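Local coordinates for protein ubiquinol-cytochrome C chaperone (PDB 6RWT) that probably acts as a chaperone that receives newly made cytochrome b during assembly of respiratory chain complex III, as its homolog Cbp3 does in mitochondria, at residues 30-39 with 142-151. Sequence-based numbering, arbitrary orientation. Where two conformers were deposited one is given.
Sequences QKRFYAQFQV and WPHACYLGAY
Phe37 is clasped between the start of helix 145-161 and its own loop: CB of Tyr147 sits over one face, 4.2 Å from the centroid of the Phe37 ring, while CG of Arg32 lies over the opposite face. The Tyr147 ring meets it obliquely, with CD1 3.7 Å from Phe37 CZ. His144 completes this aromatic cluster, its ring nearly parallel to that of Phe37 but displaced, with little overlap; the His144 ring instead has Phe37 CA and Gln36 O over its face. At the backbone of Phe37, the Trp142 side chain, with CG anti to the backbone N (chi1 180°), brings the edge of its indole to the loop, and NE1 donates to Phe37 O at 2.9 Å, nearly along the C=O axis although the N-H itself is bent to 140°. The same edge meets the methyl CG2 of Val39. Farther along the helix, Phe33 turns its edge to the face of Tyr151 in an offset edge-to-face pair, planes at 69°, and its CE1 touches Leu148 CD1; Tyr151 OH hydrogen-bonds to His53 NE2 of helix 43-61. Arg32 grips Gln36 OE1 side-on through NE and NH2, its NH1 hydrogen-bonding the carbonyls of Val177 and Val180, and one water joins Gln36 NE2 to His144 NE2. Aromatic packing thus dominates the loop's hold on helix 145-161, with Phe37 O giving the buried indole N-H an acceptor and a water bridging at exposed Gln36.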
loop_
_atom_site.group_PDB
_atom_site.type_symbol
_atom_site.label_atom_id
_atom_site.label_comp_id
_atom_site.label_asym_id
_atom_site.label_seq_id
_atom_site.Cartn_x
_atom_site.Cartn_y
_atom_site.Cartn_z
ATOM N N GLN A 30 -7.082 9.376 3.836
ATOM C CA GLN A 30 -6.955 10.857 3.895
ATOM C C GLN A 30 -7.936 11.529 2.920
ATOM O O GLN A 30 -8.026 11.133 1.755
ATOM C CB GLN A 30 -5.505 11.302 3.620
ATOM C CG GLN A 30 -4.521 10.921 4.731
ATOM C CD GLN A 30 -3.080 11.189 4.358
ATOM O OE1 GLN A 30 -2.412 10.359 3.726
ATOM N NE2 GLN A 30 -2.588 12.348 4.753
ATOM N N LYS A 31 -8.671 12.528 3.415
ATOM C CA LYS A 31 -9.827 13.096 2.693
ATOM C C LYS A 31 -9.479 13.783 1.371
ATOM O O LYS A 31 -10.262 13.713 0.415
ATOM C CB LYS A 31 -10.610 14.069 3.592
ATOM C CG LYS A 31 -11.266 13.421 4.803
ATOM C CD LYS A 31 -12.462 12.555 4.436
ATOM C CE LYS A 31 -13.110 11.946 5.672
ATOM N NZ LYS A 31 -13.695 12.975 6.578
ATOM N N ARG A 32 -8.304 14.412 1.303
ATOM C CA ARG A 32 -7.889 15.164 0.110
ATOM C C ARG A 32 -7.872 14.319 -1.173
ATOM O O ARG A 32 -8.155 14.841 -2.250
ATOM C CB ARG A 32 -6.519 15.831 0.316
ATOM C CG ARG A 32 -6.208 16.921 -0.702
ATOM C CD ARG A 32 -4.876 17.611 -0.444
ATOM N NE ARG A 32 -4.684 18.765 -1.333
ATOM C CZ ARG A 32 -3.560 19.474 -1.439
ATOM N NH1 ARG A 32 -2.479 19.159 -0.722
ATOM N NH2 ARG A 32 -3.512 20.510 -2.278
ATOM N N PHE A 33 -7.563 13.022 -1.070
ATOM C CA PHE A 33 -7.570 12.160 -2.261
ATOM C C PHE A 33 -8.939 12.193 -2.955
ATOM O O PHE A 33 -9.017 12.264 -4.174
ATOM C CB PHE A 33 -7.256 10.686 -1.939
ATOM C CG PHE A 33 -5.923 10.441 -1.266
ATOM C CD1 PHE A 33 -4.744 11.020 -1.737
ATOM C CD2 PHE A 33 -5.845 9.562 -0.183
ATOM C CE1 PHE A 33 -3.529 10.763 -1.109
ATOM C CE2 PHE A 33 -4.636 9.304 0.437
ATOM C CZ PHE A 33 -3.472 9.910 -0.026
ATOM N N TYR A 34 -10.003 12.155 -2.152
ATOM C CA TYR A 34 -11.374 11.998 -2.637
ATOM C C TYR A 34 -12.083 13.341 -2.871
ATOM O O TYR A 34 -12.986 13.440 -3.709
ATOM C CB TYR A 34 -12.169 11.127 -1.656
ATOM C CG TYR A 34 -11.468 9.815 -1.313
ATOM C CD1 TYR A 34 -11.563 8.694 -2.153
ATOM C CD2 TYR A 34 -10.665 9.712 -0.179
ATOM C CE1 TYR A 34 -10.901 7.503 -1.842
ATOM C CE2 TYR A 34 -10.002 8.531 0.139
ATOM C CZ TYR A 34 -10.120 7.426 -0.693
ATOM O OH TYR A 34 -9.456 6.254 -0.366
ATOM N N ALA A 35 -11.692 14.364 -2.126
ATOM C CA ALA A 35 -12.212 15.703 -2.362
ATOM C C ALA A 35 -11.416 16.334 -3.523
ATOM O O ALA A 35 -11.762 16.106 -4.686
ATOM C CB ALA A 35 -12.174 16.535 -1.086
ATOM N N GLN A 36 -10.336 17.058 -3.242
ATOM C CA GLN A 36 -9.650 17.831 -4.286
ATOM C C GLN A 36 -9.124 16.991 -5.460
ATOM O O GLN A 36 -9.300 17.382 -6.610
ATOM C CB GLN A 36 -8.512 18.681 -3.701
ATOM C CG GLN A 36 -7.861 19.607 -4.729
ATOM C CD GLN A 36 -6.795 20.519 -4.153
ATOM O OE1 GLN A 36 -6.355 20.353 -3.014
ATOM N NE2 GLN A 36 -6.368 21.494 -4.951
ATOM N N PHE A 37 -8.500 15.840 -5.179
ATOM C CA PHE A 37 -7.812 15.076 -6.237
ATOM C C PHE A 37 -8.749 14.256 -7.137
ATOM O O PHE A 37 -8.308 13.749 -8.170
ATOM C CB PHE A 37 -6.724 14.147 -5.662
ATOM C CG PHE A 37 -5.541 14.843 -5.019
ATOM C CD1 PHE A 37 -5.433 16.238 -4.917
ATOM C CD2 PHE A 37 -4.517 14.062 -4.472
ATOM C CE1 PHE A 37 -4.330 16.821 -4.304
ATOM C CE2 PHE A 37 -3.418 14.645 -3.860
ATOM C CZ PHE A 37 -3.322 16.028 -3.780
ATOM N N GLN A 38 -10.017 14.101 -6.736
ATOM C CA GLN A 38 -11.028 13.382 -7.528
ATOM C C GLN A 38 -10.726 11.882 -7.723
ATOM O O GLN A 38 -11.120 11.285 -8.737
ATOM C CB GLN A 38 -11.290 14.082 -8.881
ATOM C CG GLN A 38 -11.711 15.545 -8.756
ATOM C CD GLN A 38 -13.026 15.740 -8.017
ATOM O OE1 GLN A 38 -13.150 16.642 -7.188
ATOM N NE2 GLN A 38 -14.018 14.901 -8.312
ATOM N N VAL A 39 -10.058 11.271 -6.741
ATOM C CA VAL A 39 -10.042 9.799 -6.645
ATOM C C VAL A 39 -11.489 9.369 -6.324
ATOM O O VAL A 39 -12.104 9.927 -5.417
ATOM C CB VAL A 39 -9.055 9.265 -5.578
ATOM C CG1 VAL A 39 -9.167 7.746 -5.458
ATOM C CG2 VAL A 39 -7.621 9.653 -5.923
ATOM N N TRP A 142 -5.732 13.604 -16.444
ATOM C CA TRP A 142 -6.212 13.770 -15.064
ATOM C C TRP A 142 -5.443 14.928 -14.422
ATOM O O TRP A 142 -4.262 14.763 -14.112
ATOM C CB TRP A 142 -5.993 12.467 -14.280
ATOM C CG TRP A 142 -6.432 12.479 -12.821
ATOM C CD1 TRP A 142 -7.308 13.338 -12.226
ATOM C CD2 TRP A 142 -6.043 11.538 -11.807
ATOM N NE1 TRP A 142 -7.469 13.013 -10.894
ATOM C CE2 TRP A 142 -6.702 11.911 -10.614
ATOM C CE3 TRP A 142 -5.189 10.422 -11.789
ATOM C CZ2 TRP A 142 -6.539 11.204 -9.412
ATOM C CZ3 TRP A 142 -5.028 9.721 -10.598
ATOM C CH2 TRP A 142 -5.702 10.115 -9.425
ATOM N N PRO A 143 -6.097 16.101 -14.225
ATOM C CA PRO A 143 -5.405 17.289 -13.693
ATOM C C PRO A 143 -4.613 17.098 -12.395
ATOM O O PRO A 143 -3.585 17.754 -12.219
ATOM C CB PRO A 143 -6.544 18.292 -13.471
ATOM C CG PRO A 143 -7.574 17.911 -14.474
ATOM C CD PRO A 143 -7.483 16.421 -14.626
ATOM N N HIS A 144 -5.076 16.209 -11.512
ATOM C CA HIS A 144 -4.426 15.995 -10.208
ATOM C C HIS A 144 -3.457 14.798 -10.132
ATOM O O HIS A 144 -2.926 14.514 -9.056
ATOM C CB HIS A 144 -5.500 15.914 -9.113
ATOM C CG HIS A 144 -6.263 17.191 -8.937
ATOM N ND1 HIS A 144 -7.461 17.435 -9.574
ATOM C CD2 HIS A 144 -5.989 18.301 -8.211
ATOM C CE1 HIS A 144 -7.895 18.639 -9.243
ATOM N NE2 HIS A 144 -7.020 19.186 -8.417
ATOM N N ALA A 145 -3.206 14.117 -11.252
ATOM C CA ALA A 145 -2.249 12.992 -11.280
ATOM C C ALA A 145 -0.829 13.376 -10.847
ATOM O O ALA A 145 -0.188 12.623 -10.125
ATOM C CB ALA A 145 -2.215 12.337 -12.658
ATOM N N CYS A 146 -0.349 14.535 -11.290
ATOM C CA CYS A 146 0.985 15.021 -10.895
ATOM C C CYS A 146 1.070 15.413 -9.408
ATOM O O CYS A 146 2.135 15.312 -8.800
ATOM C CB CYS A 146 1.408 16.189 -11.789
ATOM S SG CYS A 146 1.710 15.702 -13.506
ATOM N N TYR A 147 -0.047 15.860 -8.837
ATOM C CA TYR A 147 -0.165 16.125 -7.385
ATOM C C TYR A 147 -0.036 14.829 -6.565
ATOM O O TYR A 147 0.710 14.766 -5.575
ATOM C CB TYR A 147 -1.529 16.750 -7.056
ATOM C CG TYR A 147 -1.544 18.221 -6.717
ATOM C CD1 TYR A 147 -1.234 18.653 -5.429
ATOM C CD2 TYR A 147 -1.931 19.177 -7.657
ATOM C CE1 TYR A 147 -1.269 19.999 -5.093
ATOM C CE2 TYR A 147 -1.972 20.527 -7.331
ATOM C CZ TYR A 147 -1.640 20.933 -6.045
ATOM O OH TYR A 147 -1.670 22.266 -5.700
ATOM N N LEU A 148 -0.785 13.808 -6.973
ATOM C CA LEU A 148 -0.728 12.508 -6.300
ATOM C C LEU A 148 0.674 11.894 -6.460
ATOM O O LEU A 148 1.222 11.333 -5.507
ATOM C CB LEU A 148 -1.810 11.563 -6.829
ATOM C CG LEU A 148 -1.913 10.182 -6.159
ATOM C CD1 LEU A 148 -2.086 10.285 -4.648
ATOM C CD2 LEU A 148 -3.043 9.354 -6.764
ATOM N N GLY A 149 1.253 12.019 -7.652
ATOM C CA GLY A 149 2.616 11.551 -7.893
ATOM C C GLY A 149 3.663 12.209 -7.002
ATOM O O GLY A 149 4.555 11.530 -6.483
ATOM N N ALA A 150 3.553 13.523 -6.809
ATOM C CA ALA A 150 4.435 14.236 -5.874
ATOM C C ALA A 150 4.325 13.676 -4.450
ATOM O O ALA A 150 5.341 13.462 -3.789
ATOM C CB ALA A 150 4.143 15.732 -5.883
ATOM N N TYR A 151 3.097 13.430 -3.996
ATOM C CA TYR A 151 2.860 12.785 -2.689
ATOM C C TYR A 151 3.527 11.404 -2.602
ATOM O O TYR A 151 4.196 11.097 -1.616
ATOM C CB TYR A 151 1.358 12.691 -2.398
ATOM C CG TYR A 151 0.954 11.776 -1.252
ATOM C CD1 TYR A 151 1.012 12.206 0.077
ATOM C CD2 TYR A 151 0.481 10.485 -1.504
ATOM C CE1 TYR A 151 0.633 11.366 1.118
ATOM C CE2 TYR A 151 0.106 9.640 -0.469
ATOM C CZ TYR A 151 0.168 10.086 0.842
ATOM O OH TYR A 151 -0.220 9.256 1.874
HETATM O O HOH W 1 -7.256 21.837 -7.515
#